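PDB 6A34: putative methylthioribose-1-phosphate isomerase, which probably catalyses the interconversion of 5-methylthioribose 1-phosphate and 5-methylthioribulose 1-phosphate, an isomerisation in the methionine salvage pathway. Local coordinates for residues A[58-70]-A[100-113]. Residues are numbered along the deposited sequence; the frame is centred on the assembly and turned at random.
Sequences GAPAIGAAAGFGL and RPTAVNLFWALNRI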
ATOM      1  N   GLY A  58     -17.838 -11.585  -3.171  1.00 37.10           N
ATOM      2  CA  GLY A  58     -18.482 -10.629  -4.064  1.00 37.30           C
ATOM      3  C   GLY A  58     -20.003 -10.688  -3.915  1.00 41.57           C
ATOM      4  O   GLY A  58     -20.631 -11.760  -4.099  1.00 39.72           O
ATOM      5  N   ALA A  59     -20.601  -9.522  -3.637  1.00 34.48           N
ATOM      6  CA  ALA A  59     -21.941  -9.432  -3.118  1.00 37.98           C
ATOM      7  C   ALA A  59     -22.918 -10.187  -4.029  1.00 36.49           C
ATOM      8  O   ALA A  59     -23.704 -11.002  -3.560  1.00 37.03           O
ATOM      9  CB  ALA A  59     -22.303  -7.967  -2.906  1.00 36.84           C
ATOM     10  N   PRO A  60     -22.908  -9.980  -5.360  1.00 38.42           N
ATOM     11  CA  PRO A  60     -23.868 -10.664  -6.232  1.00 37.50           C
ATOM     12  C   PRO A  60     -23.592 -12.173  -6.399  1.00 36.73           C
ATOM     13  O   PRO A  60     -24.526 -12.957  -6.601  1.00 35.36           O
ATOM     14  CB  PRO A  60     -23.746  -9.949  -7.586  1.00 38.23           C
ATOM     15  CG  PRO A  60     -22.811  -8.746  -7.341  1.00 37.09           C
ATOM     16  CD  PRO A  60     -22.006  -9.081  -6.100  1.00 35.09           C
ATOM     17  N   ALA A  61     -22.324 -12.581  -6.301  1.00 34.73           N
ATOM     18  CA  ALA A  61     -21.962 -13.986  -6.409  1.00 33.28           C
ATOM     19  C   ALA A  61     -22.438 -14.747  -5.168  1.00 36.18           C
ATOM     20  O   ALA A  61     -22.864 -15.916  -5.246  1.00 36.21           O
ATOM     21  CB  ALA A  61     -20.482 -14.115  -6.605  1.00 36.01           C
ATOM     22  N   ILE A  62     -22.396 -14.069  -4.019  1.00 35.96           N
ATOM     23  CA  ILE A  62     -22.862 -14.617  -2.748  1.00 35.32           C
ATOM     24  C   ILE A  62     -24.382 -14.763  -2.797  1.00 37.74           C
ATOM     25  O   ILE A  62     -24.930 -15.695  -2.221  1.00 40.20           O
ATOM     26  CB  ILE A  62     -22.427 -13.722  -1.574  1.00 32.63           C
ATOM     27  CG1 ILE A  62     -20.927 -13.866  -1.294  1.00 35.32           C
ATOM     28  CG2 ILE A  62     -23.256 -13.968  -0.321  1.00 33.49           C
ATOM     29  CD1 ILE A  62     -20.335 -12.649  -0.596  1.00 36.14           C
ATOM     30  N   GLY A  63     -25.049 -13.765  -3.381  1.00 37.49           N
ATOM     31  CA  GLY A  63     -26.484 -13.789  -3.556  1.00 37.73           C
ATOM     32  C   GLY A  63     -26.904 -14.972  -4.410  1.00 37.17           C
ATOM     33  O   GLY A  63     -27.767 -15.745  -4.039  1.00 37.32           O
ATOM     34  N   ALA A  64     -26.218 -15.153  -5.542  1.00 34.88           N
ATOM     35  CA  ALA A  64     -26.565 -16.225  -6.455  1.00 35.68           C
ATOM     36  C   ALA A  64     -26.321 -17.581  -5.782  1.00 37.28           C
ATOM     37  O   ALA A  64     -27.127 -18.507  -5.958  1.00 39.15           O
ATOM     38  CB  ALA A  64     -25.800 -16.099  -7.758  1.00 38.24           C
ATOM     39  N   ALA A  65     -25.218 -17.690  -5.027  1.00 37.04           N
ATOM     40  CA  ALA A  65     -24.887 -18.928  -4.357  1.00 39.02           C
ATOM     41  C   ALA A  65     -26.033 -19.309  -3.416  1.00 38.41           C
ATOM     42  O   ALA A  65     -26.449 -20.451  -3.394  1.00 41.11           O
ATOM     43  CB  ALA A  65     -23.573 -18.844  -3.618  1.00 38.34           C
ATOM     44  N   ALA A  66     -26.537 -18.340  -2.657  1.00 38.33           N
ATOM     45  CA  ALA A  66     -27.556 -18.610  -1.655  1.00 37.04           C
ATOM     46  C   ALA A  66     -28.857 -19.026  -2.339  1.00 39.98           C
ATOM     47  O   ALA A  66     -29.576 -19.893  -1.833  1.00 39.93           O
ATOM     48  CB  ALA A  66     -27.791 -17.381  -0.830  1.00 36.61           C
ATOM     49  N   GLY A  67     -29.177 -18.317  -3.431  1.00 36.12           N
ATOM     50  CA  GLY A  67     -30.328 -18.575  -4.220  1.00 37.20           C
ATOM     51  C   GLY A  67     -30.265 -19.973  -4.816  1.00 35.69           C
ATOM     52  O   GLY A  67     -31.251 -20.668  -4.817  1.00 35.45           O
ATOM     53  N   PHE A  68     -29.087 -20.365  -5.317  1.00 34.81           N
ATOM     54  CA  PHE A  68     -28.898 -21.709  -5.863  1.00 36.87           C
ATOM     55  C   PHE A  68     -28.900 -22.771  -4.766  1.00 36.32           C
ATOM     56  O   PHE A  68     -29.054 -23.927  -5.067  1.00 37.33           O
ATOM     57  CB  PHE A  68     -27.611 -21.796  -6.675  1.00 35.65           C
ATOM     58  CG  PHE A  68     -27.728 -21.128  -8.016  1.00 36.50           C
ATOM     59  CD1 PHE A  68     -28.888 -21.232  -8.761  1.00 39.46           C
ATOM     60  CD2 PHE A  68     -26.673 -20.410  -8.541  1.00 37.02           C
ATOM     61  CE1 PHE A  68     -28.987 -20.640 -10.003  1.00 44.34           C
ATOM     62  CE2 PHE A  68     -26.785 -19.798  -9.774  1.00 38.32           C
ATOM     63  CZ  PHE A  68     -27.939 -19.905 -10.498  1.00 42.13           C
ATOM     64  N   GLY A  69     -28.681 -22.365  -3.509  1.00 38.25           N
ATOM     65  CA  GLY A  69     -28.820 -23.260  -2.365  1.00 40.20           C
ATOM     66  C   GLY A  69     -30.264 -23.679  -2.140  1.00 36.57           C
ATOM     67  O   GLY A  69     -30.527 -24.816  -1.729  1.00 35.97           O
ATOM     68  N   LEU A  70     -31.200 -22.765  -2.413  1.00 36.68           N
ATOM     69  CA  LEU A  70     -32.623 -23.093  -2.363  1.00 39.66           C
ATOM     70  C   LEU A  70     -33.054 -23.923  -3.578  1.00 38.37           C
ATOM     71  O   LEU A  70     -33.882 -24.788  -3.451  1.00 39.62           O
ATOM     72  CB  LEU A  70     -33.420 -21.797  -2.248  1.00 38.76           C
ATOM     73  CG  LEU A  70     -33.174 -21.043  -0.937  1.00 40.23           C
ATOM     74  CD1 LEU A  70     -33.876 -19.711  -0.959  1.00 38.43           C
ATOM     75  CD2 LEU A  70     -33.632 -21.871   0.259  1.00 40.60           C
ATOM     76  N   ARG A 100     -23.606 -15.017   6.506  1.00 81.39           N
ATOM     77  CA  ARG A 100     -23.161 -13.642   6.689  1.00 88.95           C
ATOM     78  C   ARG A 100     -24.423 -12.793   6.808  1.00 85.30           C
ATOM     79  O   ARG A 100     -24.923 -12.293   5.799  1.00 70.19           O
ATOM     80  CB  ARG A 100     -22.239 -13.210   5.537  1.00 93.41           C
ATOM     81  CG  ARG A 100     -20.780 -13.620   5.722  1.00 93.73           C
ATOM     82  CD  ARG A 100     -20.148 -14.261   4.495  1.00 91.15           C
ATOM     83  NE  ARG A 100     -19.385 -13.341   3.661  1.00 94.35           N
ATOM     84  CZ  ARG A 100     -18.769 -13.668   2.520  1.00 94.38           C
ATOM     85  NH1 ARG A 100     -17.831 -12.864   2.042  1.00 83.15           N
ATOM     86  NH2 ARG A 100     -19.068 -14.790   1.871  1.00 81.24           N
ATOM     87  N   PRO A 101     -25.003 -12.687   8.033  1.00 87.23           N
ATOM     88  CA  PRO A 101     -26.197 -11.867   8.295  1.00 92.86           C
ATOM     89  C   PRO A 101     -26.220 -10.378   7.884  1.00 98.13           C
ATOM     90  O   PRO A 101     -27.268  -9.733   8.015  1.00 89.81           O
ATOM     91  CB  PRO A 101     -26.296 -11.896   9.830  1.00 87.51           C
ATOM     92  CG  PRO A 101     -25.702 -13.233  10.210  1.00 88.84           C
ATOM     93  CD  PRO A 101     -24.570 -13.439   9.225  1.00 82.93           C
ATOM     94  N   THR A 102     -25.088  -9.857   7.387  1.00100.02           N
ATOM     95  CA  THR A 102     -24.900  -8.431   7.054  1.00 94.85           C
ATOM     96  C   THR A 102     -24.903  -8.217   5.523  1.00 93.14           C
ATOM     97  O   THR A 102     -25.549  -7.254   5.048  1.00 72.30           O
ATOM     98  CB  THR A 102     -23.639  -7.885   7.745  1.00 97.31           C
ATOM     99  OG1 THR A 102     -22.798  -7.339   6.728  1.00 95.35           O
ATOM    100  CG2 THR A 102     -22.863  -8.926   8.530  1.00101.14           C
ATOM    101  N   ALA A 103     -24.188  -9.089   4.773  1.00 92.20           N
ATOM    102  CA  ALA A 103     -24.071  -9.091   3.262  1.00 82.56           C
ATOM    103  C   ALA A 103     -25.451  -8.925   2.594  1.00 74.36           C
ATOM    104  O   ALA A 103     -26.341  -9.757   2.764  1.00 79.09           O
ATOM    105  CB  ALA A 103     -23.378 -10.357   2.800  1.00 77.78           C
ATOM    106  N   VAL A 104     -25.628  -7.847   1.817  1.00 67.23           N
ATOM    107  CA  VAL A 104     -26.978  -7.331   1.531  1.00 65.01           C
ATOM    108  C   VAL A 104     -27.664  -8.179   0.439  1.00 62.85           C
ATOM    109  O   VAL A 104     -28.870  -8.438   0.557  1.00 52.22           O
ATOM    110  CB  VAL A 104     -26.974  -5.817   1.215  1.00 67.56           C
ATOM    111  CG1 VAL A 104     -26.310  -5.461  -0.109  1.00 73.52           C
ATOM    112  CG2 VAL A 104     -28.377  -5.246   1.263  1.00 70.43           C
ATOM    113  N   ASN A 105     -26.904  -8.627  -0.578  1.00 53.05           N
ATOM    114  CA  ASN A 105     -27.448  -9.316  -1.764  1.00 56.07           C
ATOM    115  C   ASN A 105     -27.952 -10.706  -1.384  1.00 52.72           C
ATOM    116  O   ASN A 105     -28.902 -11.172  -1.990  1.00 48.38           O
ATOM    117  CB  ASN A 105     -26.431  -9.487  -2.893  1.00 57.33           C
ATOM    118  CG  ASN A 105     -26.204  -8.218  -3.682  1.00 61.61           C
ATOM    119  OD1 ASN A 105     -26.331  -8.219  -4.904  1.00 56.86           O
ATOM    120  ND2 ASN A 105     -25.879  -7.134  -2.993  1.00 67.90           N
ATOM    121  N   LEU A 106     -27.269 -11.336  -0.412  1.00 51.35           N
ATOM    122  CA  LEU A 106     -27.672 -12.573   0.250  1.00 51.68           C
ATOM    123  C   LEU A 106     -29.145 -12.488   0.678  1.00 53.27           C
ATOM    124  O   LEU A 106     -29.955 -13.338   0.287  1.00 47.19           O
ATOM    125  CB  LEU A 106     -26.769 -12.793   1.464  1.00 53.35           C
ATOM    126  CG  LEU A 106     -27.107 -14.004   2.331  1.00 54.21           C
ATOM    127  CD1 LEU A 106     -26.891 -15.280   1.571  1.00 48.13           C
ATOM    128  CD2 LEU A 106     -26.258 -14.024   3.587  1.00 62.94           C
ATOM    129  N   PHE A 107     -29.462 -11.444   1.456  1.00 51.82           N
ATOM    130  CA  PHE A 107     -30.778 -11.206   1.994  1.00 53.87           C
ATOM    131  C   PHE A 107     -31.745 -10.934   0.839  1.00 51.43           C
ATOM    132  O   PHE A 107     -32.781 -11.547   0.781  1.00 49.97           O
ATOM    133  CB  PHE A 107     -30.765 -10.046   2.996  1.00 67.35           C
ATOM    134  CG  PHE A 107     -31.924 -10.039   3.963  1.00 83.20           C
ATOM    135  CD1 PHE A 107     -33.202  -9.676   3.547  1.00 95.31           C
ATOM    136  CD2 PHE A 107     -31.746 -10.391   5.298  1.00 96.95           C
ATOM    137  CE1 PHE A 107     -34.270  -9.678   4.438  1.00101.29           C
ATOM    138  CE2 PHE A 107     -32.813 -10.380   6.189  1.00101.94           C
ATOM    139  CZ  PHE A 107     -34.077 -10.032   5.759  1.00 99.87           C
ATOM    140  N   TRP A 108     -31.403 -10.017  -0.074  1.00 53.02           N
ATOM    141  CA  TRP A 108     -32.271  -9.764  -1.228  1.00 57.31           C
ATOM    142  C   TRP A 108     -32.637 -11.101  -1.890  1.00 53.18           C
ATOM    143  O   TRP A 108     -33.796 -11.329  -2.170  1.00 49.68           O
ATOM    144  CB  TRP A 108     -31.649  -8.843  -2.284  1.00 65.49           C
ATOM    145  CG  TRP A 108     -31.448  -7.415  -1.887  1.00 83.74           C
ATOM    146  CD1 TRP A 108     -32.114  -6.705  -0.927  1.00 82.65           C
ATOM    147  CD2 TRP A 108     -30.512  -6.500  -2.498  1.00 96.21           C
ATOM    148  NE1 TRP A 108     -31.636  -5.423  -0.877  1.00 90.82           N
ATOM    149  CE2 TRP A 108     -30.652  -5.264  -1.826  1.00 96.48           C
ATOM    150  CE3 TRP A 108     -29.564  -6.607  -3.530  1.00 90.29           C
ATOM    151  CZ2 TRP A 108     -29.872  -4.151  -2.161  1.00 93.85           C
ATOM    152  CZ3 TRP A 108     -28.794  -5.508  -3.853  1.00 87.28           C
ATOM    153  CH2 TRP A 108     -28.951  -4.297  -3.176  1.00 87.66           C
ATOM    154  N   ALA A 109     -31.631 -11.945  -2.161  1.00 41.85           N
ATOM    155  CA  ALA A 109     -31.804 -13.097  -3.028  1.00 43.34           C
ATOM    156  C   ALA A 109     -32.746 -14.111  -2.370  1.00 44.00           C
ATOM    157  O   ALA A 109     -33.697 -14.586  -3.016  1.00 41.80           O
ATOM    158  CB  ALA A 109     -30.473 -13.718  -3.345  1.00 46.91           C
ATOM    159  N   LEU A 110     -32.472 -14.411  -1.095  1.00 39.96           N
ATOM    160  CA  LEU A 110     -33.226 -15.364  -0.344  1.00 41.72           C
ATOM    161  C   LEU A 110     -34.662 -14.888  -0.180  1.00 45.07           C
ATOM    162  O   LEU A 110     -35.577 -15.657  -0.402  1.00 51.77           O
ATOM    163  CB  LEU A 110     -32.592 -15.580   1.030  1.00 40.45           C
ATOM    164  CG  LEU A 110     -31.264 -16.323   1.002  1.00 43.82           C
ATOM    165  CD1 LEU A 110     -30.698 -16.462   2.411  1.00 43.10           C
ATOM    166  CD2 LEU A 110     -31.417 -17.680   0.332  1.00 41.15           C
ATOM    167  N   ASN A 111     -34.828 -13.637   0.239  1.00 42.77           N
ATOM    168  CA  ASN A 111     -36.137 -13.055   0.445  1.00 43.42           C
ATOM    169  C   ASN A 111     -36.965 -13.010  -0.845  1.00 36.29           C
ATOM    170  O   ASN A 111     -38.181 -13.099  -0.802  1.00 41.34           O
ATOM    171  CB  ASN A 111     -36.042 -11.641   1.016  1.00 51.12           C
ATOM    172  CG  ASN A 111     -36.509 -11.628   2.447  1.00 61.56           C
ATOM    173  OD1 ASN A 111     -35.740 -11.935   3.360  1.00 70.76           O
ATOM    174  ND2 ASN A 111     -37.793 -11.358   2.626  1.00 65.76           N
ATOM    175  N   ARG A 112     -36.315 -12.753  -1.972  1.00 36.26           N
ATOM    176  CA  ARG A 112     -36.963 -12.753  -3.285  1.00 40.68           C
ATOM    177  C   ARG A 112     -37.595 -14.131  -3.573  1.00 42.66           C
ATOM    178  O   ARG A 112     -38.683 -14.208  -4.142  1.00 39.57           O
ATOM    179  CB  ARG A 112     -35.921 -12.418  -4.351  1.00 41.46           C
ATOM    180  CG  ARG A 112     -36.449 -12.396  -5.778  1.00 43.43           C
ATOM    181  CD  ARG A 112     -35.407 -11.873  -6.754  1.00 42.38           C
ATOM    182  NE  ARG A 112     -35.780 -12.106  -8.147  1.00 38.71           N
ATOM    183  CZ  ARG A 112     -35.120 -11.606  -9.159  1.00 39.61           C
ATOM    184  NH1 ARG A 112     -34.000 -10.940  -8.917  1.00 42.08           N
ATOM    185  NH2 ARG A 112     -35.568 -11.753 -10.396  1.00 39.79           N
ATOM    186  N   ILE A 113     -36.896 -15.209  -3.186  1.00 38.40           N
ATOM    187  CA  ILE A 113     -37.370 -16.570  -3.445  1.00 39.45           C
ATOM    188  C   ILE A 113     -38.444 -16.969  -2.417  1.00 42.26           C
ATOM    189  O   ILE A 113     -39.530 -17.382  -2.796  1.00 40.68           O
ATOM    190  CB  ILE A 113     -36.185 -17.535  -3.478  1.00 35.11           C
ATOM    191  CG1 ILE A 113     -35.280 -17.176  -4.661  1.00 34.39           C
ATOM    192  CG2 ILE A 113     -36.682 -18.979  -3.501  1.00 35.27           C
ATOM    193  CD1 ILE A 113     -34.102 -18.091  -4.823  1.00 37.60           C
TER
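Ile62, Asn105 and Leu70 bury the most surface where helix 59-70 packs on helix 104-113. The axes approach to 7.4 Å at a crossing angle of -33°, a close crossing of roughly parallel helices made by small residues: Gly63, Ala66 and Ala109. Gly63 CA lies 4.2 Å from Leu106 CA, and Ala109 CB rests on the Gly63 carbonyl; a CB on Gly63 would come within a tight 3.2 Å of Asn105 O. Ile62 reaches both ways. Its CG2, anti to the backbone N, meets Leu106 CB at 4.1 Å, while CD1 sits about 3.2 Å above the plane of the Arg100 guanidinium, a placement only approximate because Arg100 is poorly ordered. Arg100, with Gly58 and Ala59, is a predicted substrate-binding residue, so this apolar cover lies beside the presumed active site. Asn105 lies against the first turn, its CB 3.2 Å from Ala59 O and its amide spread across the Ala59-Pro60 link, OD1 near Pro60 CA and ND2 3.7 Å from Ala59 CB. An alanine here is likely to leave Ala59 CB and Pro60 without the amide that packs on them, opening a gap at the first turn. Farther along, Leu70 CD1 meets Leu110 CD2 tightly, at 3.4 Å, and also touches Ile113 CG2. Helix 82-97 packs against this end, with Phe89 and Leu96 on Leu70 and Tyr93 on Leu110, while helix 125-157 and strand 17-20 pack on Phe68.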